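Local coordinates for E1 (PDB 3VX6), which forms the N-terminal domain of Atg7, the E1-like enzyme that activates ATG12 and ATG8 for conjugation in autophagy and cytoplasm-to-vacuole transport, at residues 114-122 against 172-180; 198-209 against 233-244. All coordinates share one frame; numbering follows the deposited sequence.

Contact 1. Residues 114-122 against 172-180; sequences ENDLNEIIS and KQNVIIACV
Ile-177 sends its two branches to different parts of the 114-122 loop. With CG1 anti to the carbonyl carbon (chi1 -67°), CG2 of Ile-177 lies 3.5 Å from Leu-117 CB, the two side chains crossing at about a right angle. The longer arm of Ile-177 is extended, and its CD1 meets Ile-121 CD1 at 3.6 Å, the two side chains set at a slant, with Ile-120 CD1 more loosely placed at 4.2 Å from the same methyl. Branched aliphatic residues suit this spot, for Ile-218 of helix 215-225 and Phe-201 of the neighbouring strand also press on Ile-177. The loop that carries these residues folds through an Asx turn into a short 3-10 segment, 117-120: Asp-116 OD1 accepts from Asn-118 N at 2.6 Å through its anti lone pair. Asp-116 OD1 also takes the Asn-118 ND2 amide, 2.7 Å away. Thus steadied, Asn-118 imitates a strand neighbour where strand 177-181 begins. Its OD1 accepts from Ile-177 N at 2.7 Å, the donor tilted 32° from the carbonyl plane, and weakly from Ile-176 N, while its ND2 faces Ile-177 O at a separation too short to be trusted in detail. At the polar edge a water donates to Ile-177 O at 3.0 Å and weakly to Asp-116 OD2.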
# COMPACT_ATOMS: atom_id res chain seq x y z
N GLU A 114 10.08 3.86 12.94
CA GLU A 114 10.94 3.11 13.84
C GLU A 114 11.72 2.00 13.14
O GLU A 114 12.67 1.47 13.71
CB GLU A 114 10.14 2.52 15.02
CG GLU A 114 9.04 1.53 14.64
CD GLU A 114 8.42 0.80 15.84
OE1 GLU A 114 8.23 1.44 16.90
OE2 GLU A 114 8.12 -0.41 15.71
N ASN A 115 11.34 1.67 11.91
CA ASN A 115 12.03 0.59 11.20
C ASN A 115 12.51 0.93 9.80
O ASN A 115 13.68 1.21 9.58
CB ASN A 115 11.13 -0.65 11.13
CG ASN A 115 10.53 -1.02 12.48
OD1 ASN A 115 11.22 -1.05 13.50
ND2 ASN A 115 9.23 -1.32 12.49
N ASP A 116 11.58 0.88 8.85
CA ASP A 116 11.90 1.15 7.46
C ASP A 116 10.63 1.70 6.83
O ASP A 116 9.53 1.34 7.25
CB ASP A 116 12.32 -0.16 6.77
CG ASP A 116 12.85 0.04 5.36
OD1 ASP A 116 12.09 0.50 4.48
OD2 ASP A 116 14.04 -0.28 5.12
N LEU A 117 10.78 2.58 5.84
CA LEU A 117 9.61 3.14 5.18
C LEU A 117 8.87 2.06 4.39
O LEU A 117 7.66 2.15 4.20
CB LEU A 117 9.99 4.28 4.24
CG LEU A 117 10.66 5.50 4.87
CD1 LEU A 117 10.69 6.59 3.84
CD2 LEU A 117 9.90 5.94 6.11
N ASN A 118 9.58 1.05 3.92
CA ASN A 118 8.92 0.00 3.18
C ASN A 118 7.76 -0.55 3.99
O ASN A 118 6.77 -0.99 3.43
CB ASN A 118 9.88 -1.14 2.86
CG ASN A 118 10.77 -0.83 1.67
OD1 ASN A 118 10.34 -0.92 0.51
ND2 ASN A 118 12.01 -0.46 1.95
N GLU A 119 7.89 -0.51 5.31
CA GLU A 119 6.85 -1.05 6.16
C GLU A 119 5.57 -0.26 6.23
O GLU A 119 4.56 -0.76 6.72
CB GLU A 119 7.37 -1.24 7.58
CG GLU A 119 8.48 -2.25 7.68
CD GLU A 119 8.82 -2.57 9.12
OE1 GLU A 119 9.96 -3.02 9.35
OE2 GLU A 119 7.95 -2.40 10.01
N ILE A 120 5.59 0.98 5.75
CA ILE A 120 4.39 1.81 5.79
C ILE A 120 3.40 1.40 4.71
O ILE A 120 2.25 1.85 4.72
CB ILE A 120 4.72 3.28 5.61
CG1 ILE A 120 5.24 3.50 4.19
CG2 ILE A 120 5.73 3.71 6.66
CD1 ILE A 120 5.74 4.87 3.92
N ILE A 121 3.85 0.55 3.80
CA ILE A 121 3.01 0.08 2.70
C ILE A 121 2.49 -1.32 2.92
O ILE A 121 3.25 -2.25 3.13
CB ILE A 121 3.78 0.09 1.36
CG1 ILE A 121 4.00 1.53 0.91
CG2 ILE A 121 3.00 -0.70 0.30
CD1 ILE A 121 4.70 1.64 -0.41
N SER A 122 1.17 -1.45 2.85
CA SER A 122 0.53 -2.74 3.01
C SER A 122 -0.92 -2.69 2.55
O SER A 122 -1.45 -1.63 2.24
CB SER A 122 0.59 -3.16 4.48
OG SER A 122 0.17 -4.50 4.62
N LYS A 172 17.58 -3.13 -8.90
CA LYS A 172 18.32 -4.36 -8.65
C LYS A 172 17.93 -4.88 -7.28
O LYS A 172 18.14 -6.06 -6.97
CB LYS A 172 19.83 -4.10 -8.70
N GLN A 173 17.35 -4.00 -6.47
CA GLN A 173 16.93 -4.33 -5.11
C GLN A 173 15.50 -4.83 -5.02
O GLN A 173 14.64 -4.48 -5.81
CB GLN A 173 17.11 -3.14 -4.19
CG GLN A 173 18.43 -3.13 -3.47
CD GLN A 173 18.71 -1.80 -2.81
OE1 GLN A 173 17.84 -1.22 -2.14
NE2 GLN A 173 19.93 -1.29 -2.99
N ASN A 174 15.27 -5.66 -4.01
CA ASN A 174 13.97 -6.25 -3.77
C ASN A 174 13.05 -5.30 -3.00
O ASN A 174 11.91 -5.65 -2.69
CB ASN A 174 14.16 -7.56 -2.99
CG ASN A 174 13.06 -8.56 -3.25
OD1 ASN A 174 12.87 -9.50 -2.47
ND2 ASN A 174 12.33 -8.38 -4.35
N VAL A 175 13.52 -4.09 -2.69
CA VAL A 175 12.69 -3.14 -1.94
C VAL A 175 11.92 -2.23 -2.85
O VAL A 175 12.34 -1.96 -3.98
CB VAL A 175 13.53 -2.27 -0.99
CG1 VAL A 175 14.23 -3.15 0.02
CG2 VAL A 175 14.53 -1.46 -1.78
N ILE A 176 10.77 -1.75 -2.37
CA ILE A 176 9.93 -0.86 -3.15
C ILE A 176 10.14 0.59 -2.69
O ILE A 176 9.77 1.54 -3.38
CB ILE A 176 8.42 -1.33 -3.11
CG1 ILE A 176 7.46 -0.15 -3.15
CG2 ILE A 176 8.16 -2.16 -1.87
CD1 ILE A 176 7.12 0.36 -1.80
N ILE A 177 10.77 0.75 -1.53
CA ILE A 177 11.09 2.06 -0.98
C ILE A 177 12.51 2.02 -0.41
O ILE A 177 12.89 1.09 0.30
CB ILE A 177 10.14 2.48 0.16
CG1 ILE A 177 8.73 2.72 -0.37
CG2 ILE A 177 10.65 3.78 0.79
CD1 ILE A 177 7.75 3.14 0.72
N ALA A 178 13.30 3.03 -0.74
CA ALA A 178 14.66 3.12 -0.24
C ALA A 178 14.99 4.60 -0.13
O ALA A 178 14.13 5.45 -0.34
CB ALA A 178 15.63 2.42 -1.21
N CYS A 179 16.23 4.90 0.24
CA CYS A 179 16.62 6.29 0.33
C CYS A 179 18.00 6.40 -0.27
O CYS A 179 18.61 5.40 -0.63
CB CYS A 179 16.60 6.79 1.78
SG CYS A 179 17.90 6.16 2.86
N VAL A 180 18.48 7.63 -0.41
CA VAL A 180 19.79 7.84 -0.98
C VAL A 180 20.62 8.62 0.03
O VAL A 180 20.16 9.61 0.60
CB VAL A 180 19.70 8.60 -2.30
CG1 VAL A 180 21.02 8.52 -3.03
CG2 VAL A 180 18.59 8.02 -3.16
O HOH W 1 15.18 0.09 1.90

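Contact 2. Residues 198-209 against 233-244; sequences KVVFKDFSHLKD and ICFLRSDESSFE
Val-199 O accepts from Cys-234 N, and Phe-201 N and O pair with Cys-234 O and Leu-236 N, so strands 198-202 and 233-236 run parallel, their axes 18° apart. On one face Val-199, Phe-201, Ile-233 and Phe-235 build an apolar layer. The two phenylalanine rings meet rim to rim, Phe-201 CD1 to Phe-235 CD1 3.4 Å, with planes at 76°. Helix 215-225 lies over this layer through Ile-218 and Trp-222, completing a beta-alpha-beta unit in which the helix links the two strands. On the other face Val-200 CG1 touches Cys-234 CB at 3.6 Å, small side chains suiting this face between paired strands. Past the strand ends a long, bendable arginine ties the two loops together. The bend of Arg-237 at chi2 (92°) turns its guanidinium to Asp-203, whose OD1 receives NE (2.7 Å) and NH2 side-on in a salt bridge. Its far end grips Leu-207 O with NH1 (2.9 Å) and NH2 (3.0 Å), almost exactly in the guanidinium plane. His-206 CA lies over one guanidinium face and Phe-243 CE1 over the other, sandwiching the group and limiting how it can turn. A leucine at Arg-237 would probably leave the buried Asp-203 carboxylate without its countercharge and Leu-207 O without both donors, freeing the 203-207 loop to shift. The His-206 ring carries Asp-239 CB over its centre, 3.6 Å from the centroid, with the carboxylate nearly parallel to the ring; Phe-53 also stacks on this histidine. Farther out, a water joins Asp-209 N and OD1 to Ser-241 O.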
# COMPACT_ATOMS: atom_id res chain seq x y z
N LYS A 198 17.21 11.89 -0.15
CA LYS A 198 15.89 11.56 -0.63
C LYS A 198 15.49 10.13 -0.43
O LYS A 198 16.28 9.30 0.00
CB LYS A 198 15.77 11.92 -2.11
CG LYS A 198 16.88 11.40 -2.97
CD LYS A 198 16.93 12.20 -4.26
CE LYS A 198 17.98 11.68 -5.22
NZ LYS A 198 18.15 12.61 -6.37
N VAL A 199 14.23 9.86 -0.75
CA VAL A 199 13.62 8.56 -0.65
C VAL A 199 13.21 8.10 -2.04
O VAL A 199 12.62 8.86 -2.79
CB VAL A 199 12.36 8.62 0.23
CG1 VAL A 199 11.54 7.33 0.09
CG2 VAL A 199 12.78 8.86 1.67
N VAL A 200 13.54 6.86 -2.38
CA VAL A 200 13.19 6.32 -3.69
C VAL A 200 12.06 5.32 -3.48
O VAL A 200 12.13 4.44 -2.63
CB VAL A 200 14.41 5.67 -4.38
CG1 VAL A 200 15.46 6.72 -4.62
CG2 VAL A 200 15.00 4.58 -3.52
N PHE A 201 11.00 5.48 -4.27
CA PHE A 201 9.81 4.66 -4.15
C PHE A 201 9.37 4.05 -5.48
O PHE A 201 9.22 4.76 -6.48
CB PHE A 201 8.70 5.53 -3.55
CG PHE A 201 7.33 4.91 -3.55
CD1 PHE A 201 6.22 5.68 -3.90
CD2 PHE A 201 7.14 3.60 -3.16
CE1 PHE A 201 4.95 5.15 -3.86
CE2 PHE A 201 5.86 3.06 -3.12
CZ PHE A 201 4.77 3.83 -3.47
N LYS A 202 9.19 2.73 -5.50
CA LYS A 202 8.70 2.07 -6.70
C LYS A 202 7.20 2.30 -6.58
O LYS A 202 6.47 1.54 -5.95
CB LYS A 202 9.06 0.59 -6.68
CG LYS A 202 10.49 0.35 -7.16
CD LYS A 202 11.19 -0.81 -6.45
CE LYS A 202 12.60 -0.97 -7.02
NZ LYS A 202 13.33 -2.13 -6.44
N ASP A 203 6.78 3.41 -7.17
CA ASP A 203 5.40 3.86 -7.16
C ASP A 203 4.34 2.82 -7.56
O ASP A 203 4.55 2.00 -8.46
CB ASP A 203 5.30 5.08 -8.06
CG ASP A 203 4.16 5.99 -7.68
OD1 ASP A 203 4.01 7.02 -8.36
OD2 ASP A 203 3.42 5.68 -6.73
N PHE A 204 3.21 2.87 -6.87
CA PHE A 204 2.10 1.97 -7.15
C PHE A 204 1.18 2.62 -8.13
O PHE A 204 0.06 2.18 -8.36
CB PHE A 204 1.33 1.63 -5.88
CG PHE A 204 2.08 0.77 -4.94
CD1 PHE A 204 3.30 0.22 -5.31
CD2 PHE A 204 1.58 0.49 -3.69
CE1 PHE A 204 4.01 -0.60 -4.45
CE2 PHE A 204 2.27 -0.32 -2.81
CZ PHE A 204 3.49 -0.87 -3.19
N SER A 205 1.64 3.71 -8.72
CA SER A 205 0.81 4.38 -9.69
C SER A 205 1.69 4.60 -10.90
O SER A 205 2.88 4.85 -10.76
CB SER A 205 0.29 5.71 -9.15
OG SER A 205 -0.55 6.36 -10.10
N HIS A 206 1.10 4.46 -12.08
CA HIS A 206 1.79 4.69 -13.33
C HIS A 206 1.13 5.93 -13.92
O HIS A 206 1.41 6.31 -15.06
CB HIS A 206 1.60 3.53 -14.30
CG HIS A 206 2.61 2.45 -14.14
ND1 HIS A 206 2.64 1.33 -14.95
CD2 HIS A 206 3.62 2.29 -13.24
CE1 HIS A 206 3.61 0.53 -14.55
NE2 HIS A 206 4.22 1.09 -13.52
N LEU A 207 0.24 6.53 -13.13
CA LEU A 207 -0.44 7.75 -13.54
C LEU A 207 0.62 8.84 -13.63
O LEU A 207 1.49 8.94 -12.76
CB LEU A 207 -1.52 8.14 -12.53
CG LEU A 207 -2.82 7.35 -12.64
CD1 LEU A 207 -3.81 7.87 -11.63
CD2 LEU A 207 -3.40 7.47 -14.06
N LYS A 208 0.57 9.64 -14.68
CA LYS A 208 1.55 10.70 -14.85
C LYS A 208 1.58 11.63 -13.64
O LYS A 208 0.60 12.31 -13.33
CB LYS A 208 1.26 11.49 -16.12
N ASP A 209 2.72 11.63 -12.96
CA ASP A 209 3.00 12.46 -11.79
C ASP A 209 2.06 12.36 -10.62
O ASP A 209 2.11 13.18 -9.70
CB ASP A 209 3.14 13.92 -12.22
CG ASP A 209 4.33 14.13 -13.13
OD1 ASP A 209 5.36 13.43 -12.93
OD2 ASP A 209 4.24 14.98 -14.03
N ILE A 233 11.26 12.72 -3.05
CA ILE A 233 10.96 11.32 -3.28
C ILE A 233 11.04 10.95 -4.75
O ILE A 233 10.41 11.59 -5.59
CB ILE A 233 9.56 10.97 -2.79
CG1 ILE A 233 9.46 11.26 -1.28
CG2 ILE A 233 9.24 9.52 -3.11
CD1 ILE A 233 8.06 11.16 -0.74
N CYS A 234 11.82 9.92 -5.05
CA CYS A 234 11.95 9.43 -6.42
C CYS A 234 10.88 8.38 -6.66
O CYS A 234 10.81 7.38 -5.96
CB CYS A 234 13.33 8.80 -6.64
SG CYS A 234 14.69 9.95 -6.46
N PHE A 235 10.04 8.60 -7.66
CA PHE A 235 8.97 7.67 -7.97
C PHE A 235 9.33 6.87 -9.21
O PHE A 235 9.20 7.36 -10.33
CB PHE A 235 7.66 8.43 -8.18
CG PHE A 235 7.20 9.15 -6.94
CD1 PHE A 235 6.67 8.44 -5.86
CD2 PHE A 235 7.31 10.54 -6.83
CE1 PHE A 235 6.27 9.10 -4.69
CE2 PHE A 235 6.91 11.21 -5.67
CZ PHE A 235 6.39 10.49 -4.60
N LEU A 236 9.81 5.65 -9.00
CA LEU A 236 10.20 4.82 -10.13
C LEU A 236 9.06 4.01 -10.71
O LEU A 236 8.25 3.41 -10.00
CB LEU A 236 11.35 3.90 -9.73
CG LEU A 236 12.65 4.66 -9.46
CD1 LEU A 236 12.57 5.33 -8.10
CD2 LEU A 236 13.83 3.71 -9.52
N ARG A 237 9.01 4.01 -12.04
CA ARG A 237 7.99 3.28 -12.79
C ARG A 237 8.62 2.57 -13.98
O ARG A 237 9.48 3.12 -14.68
CB ARG A 237 6.91 4.25 -13.31
CG ARG A 237 5.84 4.69 -12.30
CD ARG A 237 6.20 5.99 -11.58
NE ARG A 237 5.07 6.53 -10.83
CZ ARG A 237 4.07 7.23 -11.36
NH1 ARG A 237 4.05 7.48 -12.66
NH2 ARG A 237 3.08 7.67 -10.59
N SER A 238 8.22 1.33 -14.22
CA SER A 238 8.76 0.61 -15.37
C SER A 238 8.09 1.25 -16.59
O SER A 238 8.47 1.03 -17.73
CB SER A 238 8.40 -0.87 -15.26
OG SER A 238 7.01 -1.05 -15.07
N ASP A 239 7.11 2.09 -16.30
CA ASP A 239 6.29 2.81 -17.26
C ASP A 239 6.96 3.91 -18.11
O ASP A 239 6.40 4.31 -19.13
CB ASP A 239 5.13 3.45 -16.48
CG ASP A 239 3.98 3.84 -17.36
OD1 ASP A 239 3.31 4.86 -17.06
OD2 ASP A 239 3.73 3.13 -18.35
N GLU A 240 8.13 4.39 -17.69
CA GLU A 240 8.82 5.50 -18.37
C GLU A 240 8.31 6.75 -17.66
O GLU A 240 8.79 7.86 -17.89
CB GLU A 240 8.45 5.62 -19.85
CG GLU A 240 8.84 4.45 -20.71
CD GLU A 240 10.30 4.09 -20.55
OE1 GLU A 240 11.15 4.96 -20.84
OE2 GLU A 240 10.58 2.95 -20.13
N SER A 241 7.32 6.54 -16.80
CA SER A 241 6.70 7.62 -16.04
C SER A 241 7.43 7.93 -14.73
O SER A 241 6.99 8.81 -13.98
CB SER A 241 5.25 7.25 -15.70
OG SER A 241 5.21 6.16 -14.79
N SER A 242 8.53 7.23 -14.46
CA SER A 242 9.30 7.46 -13.23
C SER A 242 9.77 8.92 -13.10
O SER A 242 10.36 9.48 -14.03
CB SER A 242 10.50 6.52 -13.15
OG SER A 242 10.79 5.95 -14.43
N PHE A 243 9.49 9.51 -11.95
CA PHE A 243 9.87 10.90 -11.69
C PHE A 243 10.26 11.11 -10.23
O PHE A 243 9.79 10.40 -9.34
CB PHE A 243 8.71 11.83 -12.00
CG PHE A 243 7.55 11.72 -11.03
CD1 PHE A 243 6.74 10.59 -11.02
CD2 PHE A 243 7.30 12.74 -10.11
CE1 PHE A 243 5.69 10.48 -10.12
CE2 PHE A 243 6.25 12.64 -9.20
CZ PHE A 243 5.44 11.51 -9.21
N GLU A 244 11.12 12.08 -9.98
CA GLU A 244 11.54 12.40 -8.62
C GLU A 244 10.78 13.66 -8.23
O GLU A 244 10.54 14.53 -9.07
CB GLU A 244 13.04 12.68 -8.55
CG GLU A 244 13.51 13.12 -7.18
CD GLU A 244 15.01 13.39 -7.12
OE1 GLU A 244 15.79 12.45 -7.39
OE2 GLU A 244 15.40 14.53 -6.79
O HOH W 2 4.87 10.56 -13.99

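Strand 198-202 stands between the two contacts in one mixed sheet, antiparallel to strand 177-181 and parallel to strand 231-236. Backbone pairs join them directly: Ile-176 O lies 2.5 Å from Lys-202 N, and Ala-178 O 2.6 Å from Val-200 N. Both contacts are largely buried; Ile-218 of helix 215-225 packs against both, and Phe-201 of contact 2 also touches Ile-121, Ile-176 and Ile-177 of contact 1. They differ in kind. Contact 1 docks a loop on the start of a strand, so a side-chain amide supplies the bonds that a strand neighbour would give. Contact 2 pairs strands through their backbones, then extends into loops where charged groups take over, reaching the surface at Ser-238 and Asp-209.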